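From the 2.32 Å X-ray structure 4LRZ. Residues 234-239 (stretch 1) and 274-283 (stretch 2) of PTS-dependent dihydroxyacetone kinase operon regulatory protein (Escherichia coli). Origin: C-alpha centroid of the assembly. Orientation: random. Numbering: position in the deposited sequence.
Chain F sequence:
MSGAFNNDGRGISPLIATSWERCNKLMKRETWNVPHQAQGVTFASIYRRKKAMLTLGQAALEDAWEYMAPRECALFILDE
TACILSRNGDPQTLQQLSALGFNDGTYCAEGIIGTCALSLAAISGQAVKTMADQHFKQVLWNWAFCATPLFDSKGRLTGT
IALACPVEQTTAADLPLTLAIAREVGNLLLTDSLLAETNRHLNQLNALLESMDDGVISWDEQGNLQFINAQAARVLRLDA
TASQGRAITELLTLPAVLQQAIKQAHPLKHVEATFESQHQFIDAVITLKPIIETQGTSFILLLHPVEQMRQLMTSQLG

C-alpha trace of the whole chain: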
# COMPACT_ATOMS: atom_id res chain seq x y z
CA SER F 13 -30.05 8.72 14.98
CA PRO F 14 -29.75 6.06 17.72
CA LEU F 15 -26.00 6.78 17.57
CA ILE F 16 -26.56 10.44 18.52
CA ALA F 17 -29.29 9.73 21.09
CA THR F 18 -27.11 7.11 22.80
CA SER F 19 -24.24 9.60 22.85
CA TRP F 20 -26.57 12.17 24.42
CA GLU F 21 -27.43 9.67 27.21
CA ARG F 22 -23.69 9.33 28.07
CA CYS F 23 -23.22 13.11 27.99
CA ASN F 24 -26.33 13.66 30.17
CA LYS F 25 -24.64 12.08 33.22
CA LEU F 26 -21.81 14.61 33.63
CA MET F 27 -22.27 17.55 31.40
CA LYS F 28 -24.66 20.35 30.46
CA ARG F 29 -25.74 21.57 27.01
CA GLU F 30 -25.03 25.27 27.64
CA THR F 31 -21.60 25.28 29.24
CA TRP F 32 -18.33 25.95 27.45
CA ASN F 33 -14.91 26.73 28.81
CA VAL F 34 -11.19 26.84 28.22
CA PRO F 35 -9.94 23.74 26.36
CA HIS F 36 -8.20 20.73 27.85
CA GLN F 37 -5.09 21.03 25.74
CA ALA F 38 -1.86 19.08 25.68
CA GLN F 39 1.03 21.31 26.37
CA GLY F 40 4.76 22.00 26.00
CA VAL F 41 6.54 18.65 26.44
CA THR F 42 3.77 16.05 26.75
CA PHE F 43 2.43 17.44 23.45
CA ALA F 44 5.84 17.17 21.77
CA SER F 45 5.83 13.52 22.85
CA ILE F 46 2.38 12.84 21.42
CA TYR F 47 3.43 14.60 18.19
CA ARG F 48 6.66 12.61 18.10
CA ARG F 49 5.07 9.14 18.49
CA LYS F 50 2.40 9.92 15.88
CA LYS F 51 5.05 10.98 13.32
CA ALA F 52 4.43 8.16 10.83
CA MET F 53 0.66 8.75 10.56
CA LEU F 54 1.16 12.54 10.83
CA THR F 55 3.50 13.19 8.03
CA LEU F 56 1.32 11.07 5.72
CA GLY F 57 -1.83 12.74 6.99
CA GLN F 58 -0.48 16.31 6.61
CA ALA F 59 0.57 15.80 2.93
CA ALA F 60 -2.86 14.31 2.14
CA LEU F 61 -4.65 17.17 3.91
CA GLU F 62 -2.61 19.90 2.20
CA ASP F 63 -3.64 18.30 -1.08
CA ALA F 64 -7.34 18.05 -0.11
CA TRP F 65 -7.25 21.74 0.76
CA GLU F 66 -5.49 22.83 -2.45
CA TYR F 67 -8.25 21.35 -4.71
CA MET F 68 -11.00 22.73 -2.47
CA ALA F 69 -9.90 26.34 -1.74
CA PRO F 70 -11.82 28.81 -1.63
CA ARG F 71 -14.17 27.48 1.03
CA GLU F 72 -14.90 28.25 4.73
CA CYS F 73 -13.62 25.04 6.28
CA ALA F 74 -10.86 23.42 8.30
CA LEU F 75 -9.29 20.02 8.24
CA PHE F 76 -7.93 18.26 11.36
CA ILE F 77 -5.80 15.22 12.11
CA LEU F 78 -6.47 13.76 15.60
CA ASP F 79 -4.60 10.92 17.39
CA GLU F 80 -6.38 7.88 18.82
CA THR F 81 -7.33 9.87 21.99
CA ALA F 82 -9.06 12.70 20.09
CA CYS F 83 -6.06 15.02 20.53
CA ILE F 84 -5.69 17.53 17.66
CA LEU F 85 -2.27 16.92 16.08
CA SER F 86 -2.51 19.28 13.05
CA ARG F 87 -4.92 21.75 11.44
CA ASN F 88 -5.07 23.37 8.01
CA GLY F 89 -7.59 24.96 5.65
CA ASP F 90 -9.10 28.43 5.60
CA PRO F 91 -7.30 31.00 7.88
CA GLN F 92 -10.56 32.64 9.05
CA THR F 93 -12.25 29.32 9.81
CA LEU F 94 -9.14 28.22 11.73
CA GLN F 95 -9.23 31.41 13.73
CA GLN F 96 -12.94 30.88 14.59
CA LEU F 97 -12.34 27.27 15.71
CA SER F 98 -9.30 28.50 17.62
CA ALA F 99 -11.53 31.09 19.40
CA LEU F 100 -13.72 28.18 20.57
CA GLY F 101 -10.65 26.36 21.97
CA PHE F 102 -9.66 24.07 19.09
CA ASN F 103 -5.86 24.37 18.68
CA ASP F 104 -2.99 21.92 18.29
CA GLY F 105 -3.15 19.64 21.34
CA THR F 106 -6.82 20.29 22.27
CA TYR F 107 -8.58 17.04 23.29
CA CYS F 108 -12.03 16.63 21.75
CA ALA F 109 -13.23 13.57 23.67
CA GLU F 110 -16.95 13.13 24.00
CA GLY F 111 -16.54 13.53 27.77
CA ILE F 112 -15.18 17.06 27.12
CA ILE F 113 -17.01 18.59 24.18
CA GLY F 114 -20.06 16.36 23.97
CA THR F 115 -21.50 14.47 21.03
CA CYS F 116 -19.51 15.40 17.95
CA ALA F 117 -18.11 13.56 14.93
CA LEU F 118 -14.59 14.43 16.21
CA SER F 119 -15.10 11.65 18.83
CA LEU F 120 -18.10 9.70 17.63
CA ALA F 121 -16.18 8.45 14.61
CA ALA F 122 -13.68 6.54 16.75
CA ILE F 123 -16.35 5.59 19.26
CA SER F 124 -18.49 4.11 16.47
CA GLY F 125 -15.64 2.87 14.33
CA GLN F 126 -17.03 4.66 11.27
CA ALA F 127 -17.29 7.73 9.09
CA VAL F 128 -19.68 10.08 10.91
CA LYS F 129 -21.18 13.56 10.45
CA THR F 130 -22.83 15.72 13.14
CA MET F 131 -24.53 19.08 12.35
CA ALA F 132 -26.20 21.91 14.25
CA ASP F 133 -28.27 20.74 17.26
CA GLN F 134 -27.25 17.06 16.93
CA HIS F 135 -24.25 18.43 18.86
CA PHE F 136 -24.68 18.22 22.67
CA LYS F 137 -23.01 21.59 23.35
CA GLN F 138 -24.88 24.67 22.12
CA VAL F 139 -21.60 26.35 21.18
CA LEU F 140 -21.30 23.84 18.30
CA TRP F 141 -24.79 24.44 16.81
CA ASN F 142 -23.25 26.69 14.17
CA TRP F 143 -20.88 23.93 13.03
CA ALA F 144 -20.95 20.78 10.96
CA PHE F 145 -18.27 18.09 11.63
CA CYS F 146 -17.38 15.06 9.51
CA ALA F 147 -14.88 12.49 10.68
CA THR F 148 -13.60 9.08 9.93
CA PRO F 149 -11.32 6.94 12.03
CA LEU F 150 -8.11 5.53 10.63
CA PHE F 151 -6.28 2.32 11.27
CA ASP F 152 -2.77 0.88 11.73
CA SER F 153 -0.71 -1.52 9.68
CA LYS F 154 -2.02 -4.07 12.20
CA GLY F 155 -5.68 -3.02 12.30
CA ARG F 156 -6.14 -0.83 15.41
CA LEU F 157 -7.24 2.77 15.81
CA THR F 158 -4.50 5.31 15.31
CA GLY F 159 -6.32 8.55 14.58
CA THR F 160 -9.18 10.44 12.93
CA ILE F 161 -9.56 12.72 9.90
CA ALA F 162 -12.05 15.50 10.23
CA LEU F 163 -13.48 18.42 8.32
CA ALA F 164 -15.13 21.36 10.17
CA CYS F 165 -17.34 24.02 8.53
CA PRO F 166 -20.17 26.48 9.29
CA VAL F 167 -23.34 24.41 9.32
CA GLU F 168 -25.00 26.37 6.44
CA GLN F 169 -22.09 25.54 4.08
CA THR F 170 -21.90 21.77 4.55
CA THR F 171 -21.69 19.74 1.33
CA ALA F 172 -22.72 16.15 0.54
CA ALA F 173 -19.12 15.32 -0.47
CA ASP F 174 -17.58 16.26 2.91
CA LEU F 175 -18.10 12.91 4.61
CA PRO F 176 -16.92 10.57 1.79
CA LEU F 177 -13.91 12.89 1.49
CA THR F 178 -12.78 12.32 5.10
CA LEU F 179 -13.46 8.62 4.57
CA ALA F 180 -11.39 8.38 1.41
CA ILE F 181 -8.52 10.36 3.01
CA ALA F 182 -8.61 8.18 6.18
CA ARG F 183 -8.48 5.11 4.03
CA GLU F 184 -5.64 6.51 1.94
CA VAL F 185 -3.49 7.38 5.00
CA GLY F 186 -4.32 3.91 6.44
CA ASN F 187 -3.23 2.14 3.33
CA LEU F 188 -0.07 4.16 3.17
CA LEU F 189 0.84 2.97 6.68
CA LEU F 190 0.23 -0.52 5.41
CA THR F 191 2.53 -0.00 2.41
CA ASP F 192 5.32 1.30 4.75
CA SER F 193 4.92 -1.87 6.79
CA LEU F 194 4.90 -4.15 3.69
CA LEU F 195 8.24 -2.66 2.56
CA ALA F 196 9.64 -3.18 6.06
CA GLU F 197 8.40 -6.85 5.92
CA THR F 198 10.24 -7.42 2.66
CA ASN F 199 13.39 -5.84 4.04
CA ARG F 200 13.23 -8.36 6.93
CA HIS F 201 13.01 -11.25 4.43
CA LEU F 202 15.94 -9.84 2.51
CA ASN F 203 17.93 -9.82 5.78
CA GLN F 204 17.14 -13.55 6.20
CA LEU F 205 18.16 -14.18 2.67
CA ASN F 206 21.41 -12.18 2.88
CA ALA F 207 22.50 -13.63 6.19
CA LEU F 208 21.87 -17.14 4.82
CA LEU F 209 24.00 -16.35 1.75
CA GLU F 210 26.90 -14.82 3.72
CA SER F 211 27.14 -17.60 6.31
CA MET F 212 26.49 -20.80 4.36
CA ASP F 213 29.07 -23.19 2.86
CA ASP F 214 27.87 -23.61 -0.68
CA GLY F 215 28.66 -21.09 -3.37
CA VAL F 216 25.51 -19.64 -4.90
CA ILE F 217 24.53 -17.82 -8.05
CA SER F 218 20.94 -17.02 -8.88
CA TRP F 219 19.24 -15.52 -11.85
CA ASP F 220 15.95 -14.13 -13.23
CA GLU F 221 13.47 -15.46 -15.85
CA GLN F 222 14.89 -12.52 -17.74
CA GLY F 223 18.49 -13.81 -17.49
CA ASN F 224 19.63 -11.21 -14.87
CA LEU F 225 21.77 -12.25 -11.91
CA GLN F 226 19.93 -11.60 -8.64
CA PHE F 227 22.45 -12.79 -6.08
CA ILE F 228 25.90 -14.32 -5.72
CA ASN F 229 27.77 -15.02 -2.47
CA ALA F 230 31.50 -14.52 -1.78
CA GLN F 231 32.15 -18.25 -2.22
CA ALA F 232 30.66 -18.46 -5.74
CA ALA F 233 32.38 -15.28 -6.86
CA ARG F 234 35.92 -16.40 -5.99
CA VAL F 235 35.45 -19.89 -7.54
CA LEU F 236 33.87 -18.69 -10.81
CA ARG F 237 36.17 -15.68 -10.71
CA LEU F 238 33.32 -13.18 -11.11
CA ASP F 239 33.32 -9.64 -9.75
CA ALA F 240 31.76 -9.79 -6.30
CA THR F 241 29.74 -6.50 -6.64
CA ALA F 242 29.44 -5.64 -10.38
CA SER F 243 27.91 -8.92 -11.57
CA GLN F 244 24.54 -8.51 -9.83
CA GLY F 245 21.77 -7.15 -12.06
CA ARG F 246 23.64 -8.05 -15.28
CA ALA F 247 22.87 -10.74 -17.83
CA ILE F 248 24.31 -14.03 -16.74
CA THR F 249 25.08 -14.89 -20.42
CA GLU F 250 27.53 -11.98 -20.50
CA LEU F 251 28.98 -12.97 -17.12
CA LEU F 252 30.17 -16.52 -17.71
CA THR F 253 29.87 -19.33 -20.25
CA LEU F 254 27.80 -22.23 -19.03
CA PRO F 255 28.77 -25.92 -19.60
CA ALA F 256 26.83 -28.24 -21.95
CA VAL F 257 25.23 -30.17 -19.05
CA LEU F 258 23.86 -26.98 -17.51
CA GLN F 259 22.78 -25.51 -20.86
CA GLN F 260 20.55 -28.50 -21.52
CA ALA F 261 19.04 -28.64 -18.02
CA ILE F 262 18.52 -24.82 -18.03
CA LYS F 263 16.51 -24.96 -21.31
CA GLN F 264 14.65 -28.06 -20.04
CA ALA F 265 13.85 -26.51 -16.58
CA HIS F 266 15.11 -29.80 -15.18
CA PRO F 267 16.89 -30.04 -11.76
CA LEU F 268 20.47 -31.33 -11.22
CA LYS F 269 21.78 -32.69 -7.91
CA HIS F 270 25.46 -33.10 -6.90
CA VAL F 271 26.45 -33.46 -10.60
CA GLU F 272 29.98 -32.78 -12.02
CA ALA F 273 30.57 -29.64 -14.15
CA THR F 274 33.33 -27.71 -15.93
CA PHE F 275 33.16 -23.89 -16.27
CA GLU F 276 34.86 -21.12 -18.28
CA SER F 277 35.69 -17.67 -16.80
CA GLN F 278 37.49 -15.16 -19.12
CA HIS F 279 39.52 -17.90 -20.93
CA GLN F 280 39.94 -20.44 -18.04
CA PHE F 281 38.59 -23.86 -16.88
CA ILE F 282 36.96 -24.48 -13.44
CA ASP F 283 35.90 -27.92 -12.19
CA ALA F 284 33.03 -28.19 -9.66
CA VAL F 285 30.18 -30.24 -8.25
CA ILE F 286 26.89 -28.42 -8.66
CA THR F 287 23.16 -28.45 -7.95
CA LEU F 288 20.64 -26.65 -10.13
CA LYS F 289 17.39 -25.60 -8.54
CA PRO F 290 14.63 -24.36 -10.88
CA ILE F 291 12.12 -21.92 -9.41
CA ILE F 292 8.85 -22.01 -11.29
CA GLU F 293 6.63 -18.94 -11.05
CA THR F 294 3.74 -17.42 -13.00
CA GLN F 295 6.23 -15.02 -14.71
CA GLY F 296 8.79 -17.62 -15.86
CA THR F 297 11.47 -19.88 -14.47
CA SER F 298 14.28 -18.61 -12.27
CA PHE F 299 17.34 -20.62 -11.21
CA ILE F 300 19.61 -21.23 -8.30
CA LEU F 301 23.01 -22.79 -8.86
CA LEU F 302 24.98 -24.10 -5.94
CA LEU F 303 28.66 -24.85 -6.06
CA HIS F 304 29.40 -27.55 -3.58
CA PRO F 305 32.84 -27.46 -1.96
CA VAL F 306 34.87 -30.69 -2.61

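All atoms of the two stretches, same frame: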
# COMPACT_ATOMS: atom_id res chain seq x y z
N ARG F 234 34.49 -16.08 -5.92
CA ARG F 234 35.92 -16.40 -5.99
C ARG F 234 36.16 -17.59 -6.92
O ARG F 234 37.01 -17.51 -7.81
CB ARG F 234 36.56 -16.59 -4.60
CG ARG F 234 35.96 -17.70 -3.76
CD ARG F 234 36.86 -18.11 -2.57
NE ARG F 234 36.06 -18.71 -1.50
CZ ARG F 234 35.40 -18.03 -0.54
NH1 ARG F 234 35.45 -16.70 -0.50
NH2 ARG F 234 34.69 -18.68 0.38
N VAL F 235 35.37 -18.66 -6.74
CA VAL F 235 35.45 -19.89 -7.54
C VAL F 235 35.26 -19.64 -9.05
O VAL F 235 36.11 -20.02 -9.86
CB VAL F 235 34.46 -20.95 -7.06
CG1 VAL F 235 34.34 -22.06 -8.06
CG2 VAL F 235 34.87 -21.49 -5.68
N LEU F 236 34.17 -18.97 -9.41
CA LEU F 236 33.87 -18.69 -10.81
C LEU F 236 34.56 -17.43 -11.29
O LEU F 236 34.25 -16.92 -12.37
CB LEU F 236 32.36 -18.54 -11.02
CG LEU F 236 31.52 -19.78 -10.68
CD1 LEU F 236 30.11 -19.51 -11.05
CD2 LEU F 236 32.05 -21.02 -11.40
N ARG F 237 35.52 -16.96 -10.50
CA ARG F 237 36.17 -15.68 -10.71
C ARG F 237 35.28 -14.60 -11.38
O ARG F 237 35.59 -14.08 -12.46
CB ARG F 237 37.51 -15.88 -11.40
CG ARG F 237 38.54 -16.54 -10.48
CD ARG F 237 39.90 -16.61 -11.14
NE ARG F 237 39.82 -17.16 -12.49
CZ ARG F 237 40.01 -16.46 -13.61
NH1 ARG F 237 40.30 -15.16 -13.56
NH2 ARG F 237 39.90 -17.08 -14.78
N LEU F 238 34.16 -14.31 -10.73
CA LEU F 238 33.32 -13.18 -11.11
C LEU F 238 33.49 -12.04 -10.12
O LEU F 238 33.83 -12.26 -8.95
CB LEU F 238 31.85 -13.59 -11.21
CG LEU F 238 31.41 -14.38 -12.46
CD1 LEU F 238 29.87 -14.59 -12.47
CD2 LEU F 238 31.88 -13.70 -13.76
N ASP F 239 33.29 -10.82 -10.61
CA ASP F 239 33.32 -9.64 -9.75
C ASP F 239 32.20 -9.68 -8.73
O ASP F 239 31.01 -9.77 -9.07
CB ASP F 239 33.24 -8.34 -10.54
CG ASP F 239 33.20 -7.11 -9.61
OD1 ASP F 239 33.42 -7.24 -8.39
OD2 ASP F 239 32.95 -6.01 -10.11
N THR F 274 32.12 -28.45 -15.55
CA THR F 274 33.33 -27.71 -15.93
C THR F 274 32.96 -26.34 -16.49
O THR F 274 32.23 -26.25 -17.48
CB THR F 274 34.15 -28.51 -16.98
OG1 THR F 274 34.52 -29.78 -16.44
CG2 THR F 274 35.42 -27.76 -17.38
N PHE F 275 33.48 -25.28 -15.88
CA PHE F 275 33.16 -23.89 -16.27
C PHE F 275 34.29 -23.16 -17.01
O PHE F 275 35.45 -23.56 -16.96
CB PHE F 275 32.78 -23.07 -15.04
CG PHE F 275 31.52 -23.49 -14.39
CD1 PHE F 275 30.32 -22.90 -14.74
CD2 PHE F 275 31.53 -24.46 -13.40
CE1 PHE F 275 29.14 -23.28 -14.13
CE2 PHE F 275 30.35 -24.86 -12.78
CZ PHE F 275 29.15 -24.26 -13.15
N GLU F 276 33.92 -22.06 -17.67
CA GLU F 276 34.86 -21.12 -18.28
C GLU F 276 34.65 -19.65 -17.83
O GLU F 276 33.59 -19.06 -18.07
CB GLU F 276 34.80 -21.21 -19.81
CG GLU F 276 35.61 -20.12 -20.52
CD GLU F 276 35.65 -20.29 -22.04
OE1 GLU F 276 36.75 -20.13 -22.62
OE2 GLU F 276 34.58 -20.57 -22.65
N SER F 277 35.67 -19.09 -17.19
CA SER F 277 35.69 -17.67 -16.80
C SER F 277 36.84 -16.95 -17.50
O SER F 277 37.99 -17.38 -17.37
CB SER F 277 35.85 -17.54 -15.28
OG SER F 277 35.03 -18.46 -14.58
N GLN F 278 36.53 -15.86 -18.22
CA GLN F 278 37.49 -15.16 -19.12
C GLN F 278 38.73 -15.98 -19.55
O GLN F 278 39.85 -15.75 -19.06
CB GLN F 278 37.92 -13.78 -18.57
CG GLN F 278 36.82 -12.93 -17.97
CD GLN F 278 36.84 -12.97 -16.45
OE1 GLN F 278 37.79 -12.49 -15.82
NE2 GLN F 278 35.79 -13.52 -15.85
N HIS F 279 38.51 -16.92 -20.47
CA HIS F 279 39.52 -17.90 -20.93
C HIS F 279 40.20 -18.75 -19.83
O HIS F 279 41.41 -18.66 -19.63
CB HIS F 279 40.55 -17.30 -21.93
CG HIS F 279 40.36 -15.83 -22.22
ND1 HIS F 279 41.08 -14.84 -21.57
CD2 HIS F 279 39.56 -15.19 -23.10
CE1 HIS F 279 40.71 -13.66 -22.03
NE2 HIS F 279 39.79 -13.84 -22.96
N GLN F 280 39.41 -19.56 -19.11
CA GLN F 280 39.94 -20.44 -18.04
C GLN F 280 38.94 -21.46 -17.45
O GLN F 280 37.79 -21.12 -17.15
CB GLN F 280 40.54 -19.60 -16.91
CG GLN F 280 41.79 -20.21 -16.30
CD GLN F 280 41.65 -20.39 -14.80
OE1 GLN F 280 42.14 -19.57 -14.02
NE2 GLN F 280 40.96 -21.45 -14.39
N PHE F 281 39.42 -22.69 -17.24
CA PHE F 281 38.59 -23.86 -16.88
C PHE F 281 38.47 -24.16 -15.37
O PHE F 281 39.48 -24.42 -14.70
CB PHE F 281 39.12 -25.12 -17.59
CG PHE F 281 38.80 -25.18 -19.07
CD1 PHE F 281 39.63 -24.56 -20.01
CD2 PHE F 281 37.66 -25.86 -19.52
CE1 PHE F 281 39.32 -24.62 -21.38
CE2 PHE F 281 37.34 -25.93 -20.89
CZ PHE F 281 38.18 -25.30 -21.82
N ILE F 282 37.24 -24.14 -14.85
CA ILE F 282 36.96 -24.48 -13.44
C ILE F 282 36.16 -25.77 -13.32
O ILE F 282 35.13 -25.92 -13.97
CB ILE F 282 36.14 -23.38 -12.65
CG1 ILE F 282 36.04 -22.02 -13.39
CG2 ILE F 282 36.62 -23.30 -11.19
CD1 ILE F 282 37.29 -21.12 -13.38
N ASP F 283 36.63 -26.68 -12.47
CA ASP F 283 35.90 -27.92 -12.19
C ASP F 283 35.17 -27.89 -10.84
O ASP F 283 35.74 -27.48 -9.84
CB ASP F 283 36.83 -29.13 -12.24
CG ASP F 283 36.59 -29.99 -13.46
OD1 ASP F 283 35.67 -30.83 -13.41
OD2 ASP F 283 37.32 -29.82 -14.47

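The contact pairs the end of a helix with a β-hairpin. Stretch 1 supplies the last helical residues and the turn after them. Leu236 is the first residue after the helix to leave helical phi/psi. Within the stretch, Arg237 N donates to Arg234 O at 3.1 Å. The carbonyl of Leu236 is served from across the contact.

The hairpin is held by its own backbone first. Phe275 N donates to Ile282 O (2.6 Å) and Ile282 N returns a bond to Phe275 O (2.8 Å), while Ser277 N donates to Gln280 O (2.9 Å) to close the loop. Stretch 2 meets the helix end largely through side chains, though Ser277 O also lies at the contact. Phe275 and Ile282 on the strands, and Ser277 and Gln280 in the loop, send CA-to-CB toward stretch 1, whereas Glu276, His279, Phe281 and Asp283 point away.

The best-defined polar link across the contact is Ser277 OG to Leu236 O, 2.8 Å, with the hydroxyl as donor. It lies where the two backbones come nearest, the CA atoms of Leu236 and Ser277 being 6.3 Å apart, and Ser277 is buried. The short side chain is enough for the hydroxyl to reach the carbonyl. The same leucine also provides the apolar half of the join. Its CA-to-CB bond runs sideways, yet its end comes nearer, and CD2 sits over one face of the Phe275 ring, 4.1 Å from the centroid of that ring and 18° off the normal, a CH-pi arrangement. One residue thus has its carbonyl satisfied by a serine and its methyl packed on an aromatic face. Beside this, Val235 CG1 meets Ile282 CG2 at 4.1 Å, and the same Ile282 methyl, CG2, lies 3.6 Å from Val235 O without offering that oxygen a hydrogen bond.

Arg237 has the largest area covered by the opposite stretch, but its polar account is less tidy. Its carbonyl receives a weak bond from Gln278 NE2, long at 3.4 Å though nearly straight at 171°. With positive phi at both Arg237 (30/58) and Gln278 (19/75), the bond joins two residues in unusual backbone conformations. The CA-to-CB bond of Arg237 points toward the hairpin, and the guanidinium lies at the loop. There NH2 lies 3.2 Å from Ser277 O and 3.4 Å from Gln280 OE1, and whether either is a hydrogen bond remains open. Gln280 CB, 3.4 Å from Arg237 NH2, lies at the guanidinium edge, near its plane. Arg237 NE is buried by the contact and has no partner anywhere in the model, a cost left unpaid.

The rule to read here is economical: one buried hydroxyl answers the carbonyl just past the helix, a leucine methyl on a ring face packs beside it, and the longer, exposed side chains add looser polar contacts around them.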